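Local coordinates for tyrosine-protein phosphatase non-receptor type 18 (Homo sapiens, PDB 2OC3) that removes phosphate from phosphotyrosine on proteins through its catalytic domain, acting on autophosphorylated tyrosine kinases, at residues Leu30-Phe34 / Val279-Glu283; Leu264-Val268 / Tyr285-Tyr289. All coordinates share one frame; numbering follows the deposited sequence.

Interaction 1 of 2, residues Leu30-Phe34 / Val279-Glu283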
loop_
_atom_site.group_PDB
_atom_site.type_symbol
_atom_site.label_atom_id
_atom_site.label_comp_id
_atom_site.label_asym_id
_atom_site.label_seq_id
_atom_site.Cartn_x
_atom_site.Cartn_y
_atom_site.Cartn_z
ATOM N N LEU A 30 -13.572 3.193 -20.280
ATOM C CA LEU A 30 -12.970 2.998 -18.955
ATOM C C LEU A 30 -14.013 3.053 -17.845
ATOM O O LEU A 30 -13.877 2.340 -16.848
ATOM C CB LEU A 30 -11.823 3.986 -18.696
ATOM C CG LEU A 30 -10.543 3.758 -19.491
ATOM C CD1 LEU A 30 -9.449 4.626 -18.859
ATOM C CD2 LEU A 30 -10.136 2.287 -19.546
ATOM N N ALA A 31 -15.059 3.867 -18.012
ATOM C CA ALA A 31 -16.180 3.898 -17.062
ATOM C C ALA A 31 -16.855 2.535 -16.984
ATOM O O ALA A 31 -17.091 1.997 -15.890
ATOM C CB ALA A 31 -17.194 4.962 -17.465
ATOM N N GLY A 32 -17.172 1.962 -18.141
ATOM C CA GLY A 32 -17.751 0.626 -18.217
ATOM C C GLY A 32 -16.857 -0.460 -17.654
ATOM O O GLY A 32 -17.309 -1.355 -16.951
ATOM N N GLU A 33 -15.570 -0.370 -17.960
ATOM C CA GLU A 33 -14.603 -1.327 -17.477
ATOM C C GLU A 33 -14.516 -1.278 -15.949
ATOM O O GLU A 33 -14.477 -2.336 -15.319
ATOM C CB GLU A 33 -13.237 -1.015 -18.086
ATOM C CG GLU A 33 -12.325 -2.135 -18.117
ATOM C CD GLU A 33 -11.109 -1.846 -18.977
ATOM O OE1 GLU A 33 -11.216 -1.735 -20.216
ATOM O OE2 GLU A 33 -10.037 -1.732 -18.392
ATOM N N PHE A 34 -14.461 -0.071 -15.374
ATOM C CA PHE A 34 -14.444 0.024 -13.903
ATOM C C PHE A 34 -15.766 -0.471 -13.305
ATOM O O PHE A 34 -15.775 -1.112 -12.243
ATOM C CB PHE A 34 -14.092 1.414 -13.376
ATOM C CG PHE A 34 -13.761 1.413 -11.891
ATOM C CD1 PHE A 34 -12.681 0.687 -11.442
ATOM C CD2 PHE A 34 -14.557 2.046 -10.978
ATOM C CE1 PHE A 34 -12.370 0.615 -10.082
ATOM C CE2 PHE A 34 -14.255 1.965 -9.591
ATOM C CZ PHE A 34 -13.162 1.281 -9.183
ATOM N N VAL A 279 -8.046 0.002 -5.515
ATOM C CA VAL A 279 -8.450 0.886 -6.599
ATOM C C VAL A 279 -9.964 1.123 -6.412
ATOM O O VAL A 279 -10.795 0.327 -6.846
ATOM C CB VAL A 279 -8.102 0.379 -8.006
ATOM C CG1 VAL A 279 -8.447 1.461 -9.017
ATOM C CG2 VAL A 279 -6.654 0.003 -8.104
ATOM N N GLN A 280 -10.314 2.196 -5.730
ATOM C CA GLN A 280 -11.633 2.365 -5.192
ATOM C C GLN A 280 -12.577 3.099 -6.147
ATOM O O GLN A 280 -13.787 2.840 -6.144
ATOM C CB GLN A 280 -11.504 3.123 -3.877
ATOM C CG GLN A 280 -12.733 3.125 -3.031
ATOM C CD GLN A 280 -12.370 3.315 -1.575
ATOM O OE1 GLN A 280 -11.312 3.866 -1.244
ATOM N NE2 GLN A 280 -13.223 2.829 -0.700
ATOM N N THR A 281 -12.048 4.008 -6.949
ATOM C CA THR A 281 -12.882 4.904 -7.758
ATOM C C THR A 281 -12.553 4.869 -9.242
ATOM O O THR A 281 -11.443 4.503 -9.666
ATOM C CB THR A 281 -12.799 6.354 -7.264
ATOM O OG1 THR A 281 -11.498 6.861 -7.567
ATOM C CG2 THR A 281 -13.041 6.459 -5.775
ATOM N N GLU A 282 -13.540 5.242 -10.071
ATOM C CA GLU A 282 -13.337 5.365 -11.482
ATOM C C GLU A 282 -12.179 6.337 -11.805
ATOM O O GLU A 282 -11.379 6.054 -12.697
ATOM C CB GLU A 282 -14.652 5.792 -12.186
ATOM C CG GLU A 282 -14.536 5.899 -13.683
ATOM C CD GLU A 282 -15.768 6.491 -14.342
ATOM O OE1 GLU A 282 -16.896 6.113 -13.970
ATOM O OE2 GLU A 282 -15.594 7.326 -15.245
ATOM N N GLU A 283 -12.099 7.447 -11.091
ATOM C CA GLU A 283 -11.027 8.402 -11.350
ATOM C C GLU A 283 -9.645 7.775 -11.052
ATOM O O GLU A 283 -8.687 8.005 -11.792
ATOM C CB GLU A 283 -11.235 9.678 -10.548
HETATM O O HOH W 1 -17.269 3.496 -13.605
#
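The carboxylate of Glu282 reaches Ala31 through one water, which donates both its hydrogens: one to Glu282 OE1 at 2.7 Å, the other to the backbone O of Ala31. OE2 forms a salt bridge with Arg286 one turn on, so each oxygen has a partner and the carboxylate is probably held against turning. An extended chain, with CG anti to the backbone N (chi1 -178°), carries the carboxylate out over Ala31, whose CB lies 3.6 Å from Glu282 OE2. A methyl is small enough to leave room for both acid and water.

Phe34 fills the rest of the contact. Its chi1 of -166°, which likewise sets CG anti to N, sends the ring from the helix toward 279-282, and a flat, rigid ring suits the place because its rim can meet two carbonyls nearly in the ring plane: CZ is 3.5 Å from Val279 O and equally far from Gln280 O. These oxygens face the electropositive rim, and Val279 O is also bonded by Arg272. Thr281 O lies above one face, 3.7 Å from the plane and displaced toward the rim. Replacing this phenylalanine with an alanine would probably open a gap beside the turn and strip the Val279 and Gln280 carbonyls of their aromatic neighbour.

The turn, part of the Q-loop of classical tyrosine phosphatases, is braced by Thr281, N-cap of helix 282-296, with OG1 bonded to Gln284 N. Gln280 probably binds substrate, as in related phosphatases, its side chain about 7 Å from that of Cys233, the probable nucleophile. With ring carbons against carbonyls and a bridging water in place of direct hydrogen bonds, helix 29-47 backs the substrate-side turn chiefly through shape and weak electrostatics.

Interaction 2 of 2, residues Leu264-Val268 / Tyr285-Tyr289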
loop_
_atom_site.group_PDB
_atom_site.type_symbol
_atom_site.label_atom_id
_atom_site.label_comp_id
_atom_site.label_asym_id
_atom_site.label_seq_id
_atom_site.Cartn_x
_atom_site.Cartn_y
_atom_site.Cartn_z
ATOM N N LEU A 264 -5.093 -4.836 -17.842
ATOM C CA LEU A 264 -5.046 -4.042 -16.595
ATOM C C LEU A 264 -6.295 -4.347 -15.751
ATOM O O LEU A 264 -6.237 -4.387 -14.511
ATOM C CB LEU A 264 -4.907 -2.569 -16.938
ATOM C CG LEU A 264 -4.570 -1.569 -15.852
ATOM C CD1 LEU A 264 -3.340 -2.034 -15.082
ATOM C CD2 LEU A 264 -4.311 -0.217 -16.509
ATOM N N PHE A 265 -7.406 -4.647 -16.427
ATOM C CA PHE A 265 -8.644 -5.060 -15.774
ATOM C C PHE A 265 -8.364 -6.264 -14.878
ATOM O O PHE A 265 -8.756 -6.315 -13.705
ATOM C CB PHE A 265 -9.715 -5.351 -16.840
ATOM C CG PHE A 265 -10.982 -5.943 -16.300
ATOM C CD1 PHE A 265 -12.101 -5.138 -16.076
ATOM C CD2 PHE A 265 -11.067 -7.288 -16.034
ATOM C CE1 PHE A 265 -13.266 -5.698 -15.575
ATOM C CE2 PHE A 265 -12.230 -7.851 -15.537
ATOM C CZ PHE A 265 -13.322 -7.043 -15.312
ATOM N N ASP A 266 -7.678 -7.267 -15.425
ATOM C CA ASP A 266 -7.451 -8.503 -14.695
ATOM C C ASP A 266 -6.535 -8.272 -13.484
ATOM O O ASP A 266 -6.720 -8.898 -12.444
ATOM C CB ASP A 266 -6.803 -9.554 -15.606
ATOM C CG ASP A 266 -7.752 -10.094 -16.667
ATOM O OD1 ASP A 266 -8.986 -9.895 -16.568
ATOM O OD2 ASP A 266 -7.248 -10.748 -17.616
ATOM N N VAL A 267 -5.571 -7.367 -13.628
ATOM C CA VAL A 267 -4.643 -7.056 -12.517
ATOM C C VAL A 267 -5.415 -6.418 -11.360
ATOM O O VAL A 267 -5.287 -6.846 -10.218
ATOM C CB VAL A 267 -3.486 -6.131 -12.958
ATOM C CG1 VAL A 267 -2.634 -5.712 -11.753
ATOM C CG2 VAL A 267 -2.623 -6.834 -14.052
ATOM N N VAL A 268 -6.225 -5.410 -11.674
ATOM C CA VAL A 268 -6.988 -4.721 -10.642
ATOM C C VAL A 268 -8.012 -5.663 -9.985
ATOM O O VAL A 268 -8.132 -5.684 -8.762
ATOM C CB VAL A 268 -7.653 -3.473 -11.192
ATOM C CG1 VAL A 268 -8.586 -2.837 -10.122
ATOM C CG2 VAL A 268 -6.552 -2.459 -11.669
ATOM N N TYR A 285 -9.005 4.548 -11.343
ATOM C CA TYR A 285 -8.795 3.577 -12.413
ATOM C C TYR A 285 -8.323 4.278 -13.688
ATOM O O TYR A 285 -7.423 3.807 -14.353
ATOM C CB TYR A 285 -10.086 2.773 -12.679
ATOM C CG TYR A 285 -9.935 1.579 -13.590
ATOM C CD1 TYR A 285 -9.291 0.425 -13.141
ATOM C CD2 TYR A 285 -10.452 1.575 -14.891
ATOM C CE1 TYR A 285 -9.131 -0.675 -13.939
ATOM C CE2 TYR A 285 -10.333 0.444 -15.692
ATOM C CZ TYR A 285 -9.650 -0.678 -15.203
ATOM O OH TYR A 285 -9.506 -1.818 -15.960
ATOM N N ARG A 286 -8.914 5.430 -14.000
ATOM C CA ARG A 286 -8.476 6.207 -15.171
ATOM C C ARG A 286 -7.024 6.686 -14.961
ATOM O O ARG A 286 -6.207 6.624 -15.897
ATOM C CB ARG A 286 -9.401 7.392 -15.424
ATOM C CG ARG A 286 -10.763 7.066 -15.980
ATOM C CD ARG A 286 -11.580 8.369 -16.250
ATOM N NE ARG A 286 -12.930 8.055 -16.746
ATOM C CZ ARG A 286 -13.206 7.684 -17.993
ATOM N NH1 ARG A 286 -12.239 7.596 -18.904
ATOM N NH2 ARG A 286 -14.465 7.403 -18.339
ATOM N N PHE A 287 -6.709 7.181 -13.757
ATOM C CA PHE A 287 -5.338 7.621 -13.420
ATOM C C PHE A 287 -4.326 6.475 -13.589
ATOM O O PHE A 287 -3.199 6.664 -14.124
ATOM C CB PHE A 287 -5.318 8.150 -12.015
ATOM C CG PHE A 287 -3.982 8.692 -11.561
ATOM C CD1 PHE A 287 -3.424 9.806 -12.155
ATOM C CD2 PHE A 287 -3.351 8.159 -10.452
ATOM C CE1 PHE A 287 -2.233 10.314 -11.676
ATOM C CE2 PHE A 287 -2.164 8.694 -9.978
ATOM C CZ PHE A 287 -1.619 9.760 -10.605
ATOM N N LEU A 288 -4.716 5.277 -13.157
ATOM C CA LEU A 288 -3.887 4.107 -13.314
ATOM C C LEU A 288 -3.657 3.820 -14.807
ATOM O O LEU A 288 -2.522 3.539 -15.230
ATOM C CB LEU A 288 -4.588 2.940 -12.578
ATOM C CG LEU A 288 -3.967 1.565 -12.700
ATOM C CD1 LEU A 288 -2.549 1.514 -12.030
ATOM C CD2 LEU A 288 -4.932 0.535 -12.086
ATOM N N TYR A 289 -4.705 3.867 -15.627
ATOM C CA TYR A 289 -4.566 3.766 -17.066
ATOM C C TYR A 289 -3.612 4.781 -17.662
ATOM O O TYR A 289 -2.769 4.419 -18.458
ATOM C CB TYR A 289 -5.927 3.831 -17.789
ATOM C CG TYR A 289 -6.423 2.484 -18.259
ATOM C CD1 TYR A 289 -7.230 1.710 -17.439
ATOM C CD2 TYR A 289 -6.060 1.969 -19.494
ATOM C CE1 TYR A 289 -7.680 0.474 -17.833
ATOM C CE2 TYR A 289 -6.538 0.711 -19.925
ATOM C CZ TYR A 289 -7.344 -0.027 -19.066
ATOM O OH TYR A 289 -7.834 -1.270 -19.403
HETATM O O HOH W 2 -7.184 -3.894 -19.477
#
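Leu264 lies under the ring of Tyr289 where helices 264-272 and 282-296, near the C-terminal end of this classical tyrosine phosphatase domain, pack obliquely, the N-to-C directions of segments 264-268 and 285-289 making 127°. The axes of these segments come no closer than 11.8 Å. Leucine suits the first position because its branch delivers a methyl: CD2 sits 3.6 Å from the centroid of the Tyr289 ring and 13° off its normal, a CH-pi contact almost central on the face. The ring is turned to this position by a chi1 of -103°, away from the staggered values.

At Phe265 the contact moves to the backbone. Its N, in the first turn of the helix, donates to a water at 3.1 Å, and that water in turn donates to Tyr289 OH. The Phe265 ring turns instead to helix 29-47, a large apolar group suited to covering Glu33 and Ile37. Tyr285 OH comes in beside the same residue, 3.4 Å from Phe265 CA, while its polar partner is Glu33, which Tyr289 OH shares. Tyrosine thus offers a flat apolar body for the interface and a hydroxyl that reaches past it.

One turn further, Val268 directs CG2 into the wedge between Tyr285 and Leu288. The compact, branched valine meets the tyrosine at its ring edge, 3.9 Å from CE1. Thr245 and Val246 of helix 238-254 cover Leu288 as well. The Val268 and Leu288 side chains run alongside in opposite senses, and their methyls touch: Val268 CG2 and Leu288 CD2 are 3.4 Å apart, tighter than ordinary van der Waals contact.

From the N terminus the chain first lays down helix 29-47, then runs through the central mixed sheet and the Cys233 loop before reaching helix 264-272, the turn at 279-281 and helix 282-296. Interaction 1 closes the long loop, with 244 residues between its segments; interaction 2 closes a short one of 16. Their segments alternate along the chain, so the two loops cross rather than nest. Both use helix 282-296, the first at its N-terminal start, the second about a turn further along it. Glu33 joins them, its OE2 2.5 Å from both Tyr285 OH and Tyr289 OH, probable hydrogen bonds that tie helix 29-47 to helix 282-296, while helix 264-272 packs against the same two tyrosines.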